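Local coordinates for beta-1,4-mannanase (PDB 1PMH), which binds beta-1,4-linked mannan chains through a family 27 carbohydrate-binding module, probably holding the mannan-hydrolysing enzyme close to its substrate, at residues Leu158-Ala163 and Asp176-Arg181. Numbering follows the deposited sequence.
Sequences LVFQFA and DNVRIR. With CA (calcium ion), chain C; BMA (beta-D-mannopyranose), chain B.
Val-178 puts both of its methyls against the 158-163 strand: both meet the CZ end of the Phe-160 ring, and CG1 also reaches Leu-158. Val-178 CG1 lies 3.7 Å from CD2 of Leu-158, the two side chains running alongside each other in opposite senses, and also approaches CZ of Phe-160. The Val-178 CG2 methyl comes to 4.0 Å from the same Phe-160 CZ, obliquely to the ring. Leu-158 gets its CD2 there because CG stands anti to the backbone N (chi1 -176°), whereas the phenyl of Phe-160 takes a different chi1, with CG anti to the carbonyl carbon (chi1 -72°), and points its CZ end at the valine. No hydrogen bond crosses; the join is purely apolar and buried, as expected where the two antiparallel sheets of a jellyroll beta-sandwich face one another. Phe-87 packs on Val-178 and Val-107 on Phe-160, extending the core through neighbouring strands.

The alternation of the strand turns Gln-161 the other way, to the mannohexaose. Its extended chain presents the amide to one mannose, where Gln-161 OE1 accepts from O2 of the sugar at 2.6 Å. Gln-161 NE2 donates to O3 of that mannose at 3.0 Å, in a fairly straight bond. Asp-64 takes a second hydrogen bond from NE2, which helps fix the flip of the amide. A leucine in its place would probably leave the sugar's O2 and O3 without these partners and Asp-64 without its amide donor.

At the start of the 176-181 segment, Asp-176 grips the calcium ion with both OD1 and OD2, and Asn-177 OD1 accepts from a calcium-bound water at 2.7 Å; Asp-10, Glu-12, Asn-44 and Tyr-46 supply the other protein ligands.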
ATOM      1  N   LEU A 158      -8.102   2.014  -6.382  1.00 14.21           N
ATOM      2  CA  LEU A 158      -7.556   2.046  -5.023  1.00 14.17           C
ATOM      3  C   LEU A 158      -6.191   2.695  -5.140  1.00 14.69           C
ATOM      4  O   LEU A 158      -5.398   2.304  -5.992  1.00 16.12           O
ATOM      5  CB  LEU A 158      -7.446   0.624  -4.514  1.00 15.88           C
ATOM      6  CG  LEU A 158      -7.006   0.370  -3.103  1.00 17.96           C
ATOM      7  CD1 LEU A 158      -7.913   0.959  -2.071  1.00 20.90           C
ATOM      8  CD2 LEU A 158      -6.830  -1.124  -2.895  1.00 20.63           C
ATOM      9  N   VAL A 159      -5.935   3.649  -4.242  1.00 14.00           N
ATOM     10  CA  VAL A 159      -4.697   4.389  -4.228  1.00 13.83           C
ATOM     11  C   VAL A 159      -4.040   4.264  -2.866  1.00 13.14           C
ATOM     12  O   VAL A 159      -4.690   4.445  -1.833  1.00 14.49           O
ATOM     13  CB  VAL A 159      -4.902   5.848  -4.602  1.00 14.65           C
ATOM     14  CG1 VAL A 159      -3.604   6.649  -4.479  1.00 16.47           C
ATOM     15  CG2 VAL A 159      -5.481   5.970  -6.014  1.00 15.85           C
ATOM     16  N   PHE A 160      -2.743   3.973  -2.909  1.00 13.43           N
ATOM     17  CA  PHE A 160      -1.870   4.086  -1.759  1.00 13.11           C
ATOM     18  C   PHE A 160      -0.953   5.284  -1.985  1.00 12.95           C
ATOM     19  O   PHE A 160      -0.239   5.331  -2.972  1.00 14.03           O
ATOM     20  CB  PHE A 160      -1.003   2.855  -1.556  1.00 14.20           C
ATOM     21  CG  PHE A 160      -1.760   1.665  -1.064  1.00 15.70           C
ATOM     22  CD1 PHE A 160      -2.537   0.943  -1.910  1.00 18.08           C
ATOM     23  CD2 PHE A 160      -1.668   1.269   0.276  1.00 17.71           C
ATOM     24  CE1 PHE A 160      -3.277  -0.177  -1.478  1.00 20.51           C
ATOM     25  CE2 PHE A 160      -2.362   0.179   0.725  1.00 21.01           C
ATOM     26  CZ  PHE A 160      -3.153  -0.514  -0.181  1.00 20.56           C
ATOM     27  N   GLN A 161      -1.048   6.271  -1.084  1.00 13.19           N
ATOM     28  CA  GLN A 161      -0.190   7.417  -1.100  1.00 13.44           C
ATOM     29  C   GLN A 161       0.904   7.221  -0.062  1.00 13.51           C
ATOM     30  O   GLN A 161       0.623   6.804   1.036  1.00 14.10           O
ATOM     31  CB  GLN A 161      -0.973   8.684  -0.822  1.00 14.36           C
ATOM     32  CG  GLN A 161      -0.105   9.930  -0.869  1.00 15.01           C
ATOM     33  CD  GLN A 161      -0.957  11.164  -0.676  1.00 16.13           C
ATOM     34  OE1 GLN A 161      -0.980  11.755   0.420  1.00 18.88           O
ATOM     35  NE2 GLN A 161      -1.668  11.563  -1.700  1.00 17.78           N
ATOM     36  N   PHE A 162       2.144   7.555  -0.432  1.00 13.51           N
ATOM     37  CA  PHE A 162       3.262   7.561   0.474  1.00 13.69           C
ATOM     38  C   PHE A 162       3.842   8.948   0.461  1.00 14.73           C
ATOM     39  O   PHE A 162       3.993   9.540  -0.607  1.00 16.65           O
ATOM     40  CB  PHE A 162       4.321   6.555   0.022  1.00 14.48           C
ATOM     41  CG  PHE A 162       3.863   5.152   0.064  1.00 14.73           C
ATOM     42  CD1 PHE A 162       3.183   4.581  -0.998  1.00 14.99           C
ATOM     43  CD2 PHE A 162       4.111   4.364   1.193  1.00 16.92           C
ATOM     44  CE1 PHE A 162       2.717   3.276  -0.909  1.00 17.04           C
ATOM     45  CE2 PHE A 162       3.610   3.059   1.247  1.00 17.81           C
ATOM     46  CZ  PHE A 162       2.967   2.542   0.193  1.00 18.30           C
ATOM     47  N   ALA A 163       4.274   9.455   1.606  1.00 14.54           N
ATOM     48  CA  ALA A 163       4.915  10.772   1.626  1.00 15.02           C
ATOM     49  C   ALA A 163       6.014  10.792   2.654  1.00 14.99           C
ATOM     50  O   ALA A 163       5.788  10.618   3.846  1.00 15.70           O
ATOM     51  CB  ALA A 163       3.909  11.903   1.919  1.00 15.69           C
ATOM     52  N   ASP A 176       1.670  -6.240   0.482  1.00 14.84           N
ATOM     53  CA  ASP A 176       1.131  -7.573   0.179  1.00 14.74           C
ATOM     54  C   ASP A 176      -0.257  -7.668   0.794  1.00 15.39           C
ATOM     55  O   ASP A 176      -0.644  -6.904   1.683  1.00 15.69           O
ATOM     56  CB  ASP A 176       2.048  -8.683   0.704  1.00 15.66           C
ATOM     57  CG  ASP A 176       1.950 -10.008  -0.034  1.00 15.60           C
ATOM     58  OD1 ASP A 176       1.120 -10.145  -0.946  1.00 16.41           O
ATOM     59  OD2 ASP A 176       2.696 -10.931   0.299  1.00 17.73           O
ATOM     60  N   ASN A 177      -0.976  -8.688   0.327  1.00 15.93           N
ATOM     61  CA  ASN A 177      -2.265  -9.039   0.933  1.00 17.25           C
ATOM     62  C   ASN A 177      -3.176  -7.830   1.073  1.00 15.85           C
ATOM     63  O   ASN A 177      -3.773  -7.579   2.131  1.00 17.27           O
ATOM     64  CB  ASN A 177      -2.043  -9.761   2.246  1.00 18.27           C
ATOM     65  CG  ASN A 177      -1.358 -11.093   2.033  1.00 19.99           C
ATOM     66  OD1 ASN A 177      -1.536 -11.735   0.997  1.00 20.89           O
ATOM     67  ND2 ASN A 177      -0.578 -11.526   2.989  1.00 24.21           N
ATOM     68  N   VAL A 178      -3.307  -7.123  -0.046  1.00 16.30           N
ATOM     69  CA  VAL A 178      -4.273  -6.020  -0.090  1.00 16.19           C
ATOM     70  C   VAL A 178      -5.617  -6.657  -0.391  1.00 16.03           C
ATOM     71  O   VAL A 178      -5.768  -7.292  -1.410  1.00 18.10           O
ATOM     72  CB  VAL A 178      -3.856  -5.010  -1.165  1.00 16.92           C
ATOM     73  CG1 VAL A 178      -4.940  -3.940  -1.305  1.00 18.32           C
ATOM     74  CG2 VAL A 178      -2.472  -4.406  -0.831  1.00 17.40           C
ATOM     75  N   ARG A 179      -6.577  -6.484   0.511  1.00 15.29           N
ATOM     76  CA  ARG A 179      -7.858  -7.153   0.400  1.00 15.66           C
ATOM     77  C   ARG A 179      -8.991  -6.159   0.585  1.00 15.51           C
ATOM     78  O   ARG A 179      -8.973  -5.321   1.500  1.00 17.12           O
ATOM     79  CB  ARG A 179      -8.008  -8.274   1.440  1.00 17.49           C
ATOM     80  CG  ARG A 179      -6.967  -9.366   1.256  1.00 19.75           C
ATOM     81  CD  ARG A 179      -7.290 -10.595   2.031  1.00 23.75           C
ATOM     82  NE  ARG A 179      -7.010 -10.315   3.429  1.00 22.68           N
ATOM     83  CZ  ARG A 179      -7.283 -11.193   4.392  0.90 25.36           C
ATOM     84  NH1 ARG A 179      -7.930 -12.314   4.117  0.90 28.55           N
ATOM     85  NH2 ARG A 179      -6.960 -10.893   5.642  0.90 27.63           N
ATOM     86  N   ILE A 180     -10.017  -6.253  -0.268  1.00 15.64           N
ATOM     87  CA  ILE A 180     -11.275  -5.516  -0.118  1.00 14.98           C
ATOM     88  C   ILE A 180     -12.255  -6.561   0.390  1.00 16.14           C
ATOM     89  O   ILE A 180     -12.516  -7.561  -0.291  1.00 17.07           O
ATOM     90  CB  ILE A 180     -11.676  -4.869  -1.450  0.50 16.43           C
ATOM     91  CG1 ILE A 180     -10.565  -3.951  -2.002  0.50 15.51           C
ATOM     92  CG2 ILE A 180     -13.067  -4.215  -1.306  0.50 15.99           C
ATOM     93  CD1 ILE A 180     -10.900  -3.517  -3.431  0.50 17.71           C
ATOM     94  N   ARG A 181     -12.740  -6.341   1.617  1.00 16.99           N
ATOM     95  CA  ARG A 181     -13.301  -7.414   2.432  1.00 18.03           C
ATOM     96  C   ARG A 181     -14.698  -7.057   2.931  1.00 17.07           C
ATOM     97  O   ARG A 181     -14.935  -5.910   3.285  1.00 17.58           O
ATOM     98  CB  ARG A 181     -12.431  -7.724   3.660  1.00 20.22           C
ATOM     99  CG  ARG A 181     -10.997  -8.066   3.365  1.00 22.44           C
ATOM    100  CD  ARG A 181     -10.224  -8.475   4.601  1.00 25.17           C
ATOM    101  NE  ARG A 181     -10.572  -9.840   4.982  1.00 25.51           N
ATOM    102  CZ  ARG A 181     -10.409 -10.397   6.178  1.00 27.02           C
ATOM    103  NH1 ARG A 181      -9.919  -9.699   7.174  1.00 27.06           N
ATOM    104  NH2 ARG A 181     -10.841 -11.633   6.393  1.00 28.66           N
TER
HETATM  105 CA    CA C 300       1.873 -12.427  -1.596  1.00 16.50          CA
HETATM  106  C1  BMA B   3      -2.578  15.872   1.362  1.00 18.00           C
HETATM  107  C2  BMA B   3      -2.317  14.837   0.312  1.00 17.64           C
HETATM  108  C3  BMA B   3      -3.075  15.257  -0.943  1.00 17.69           C
HETATM  109  C4  BMA B   3      -4.553  15.509  -0.597  1.00 18.20           C
HETATM  110  C5  BMA B   3      -4.696  16.433   0.594  1.00 19.83           C
HETATM  111  C6  BMA B   3      -6.157  16.521   0.999  1.00 21.38           C
HETATM  112  O2  BMA B   3      -2.787  13.584   0.757  1.00 17.67           O
HETATM  113  O3  BMA B   3      -2.863  14.267  -1.958  1.00 18.88           O
HETATM  114  O4  BMA B   3      -5.152  16.235  -1.635  1.00 19.16           O
HETATM  115  O5  BMA B   3      -3.960  15.952   1.687  1.00 18.08           O
HETATM  116  O6  BMA B   3      -6.274  17.524   1.945  1.00 24.96           O
HETATM  117  O   HOH W   1       0.166 -13.344  -0.317  1.00 18.40           O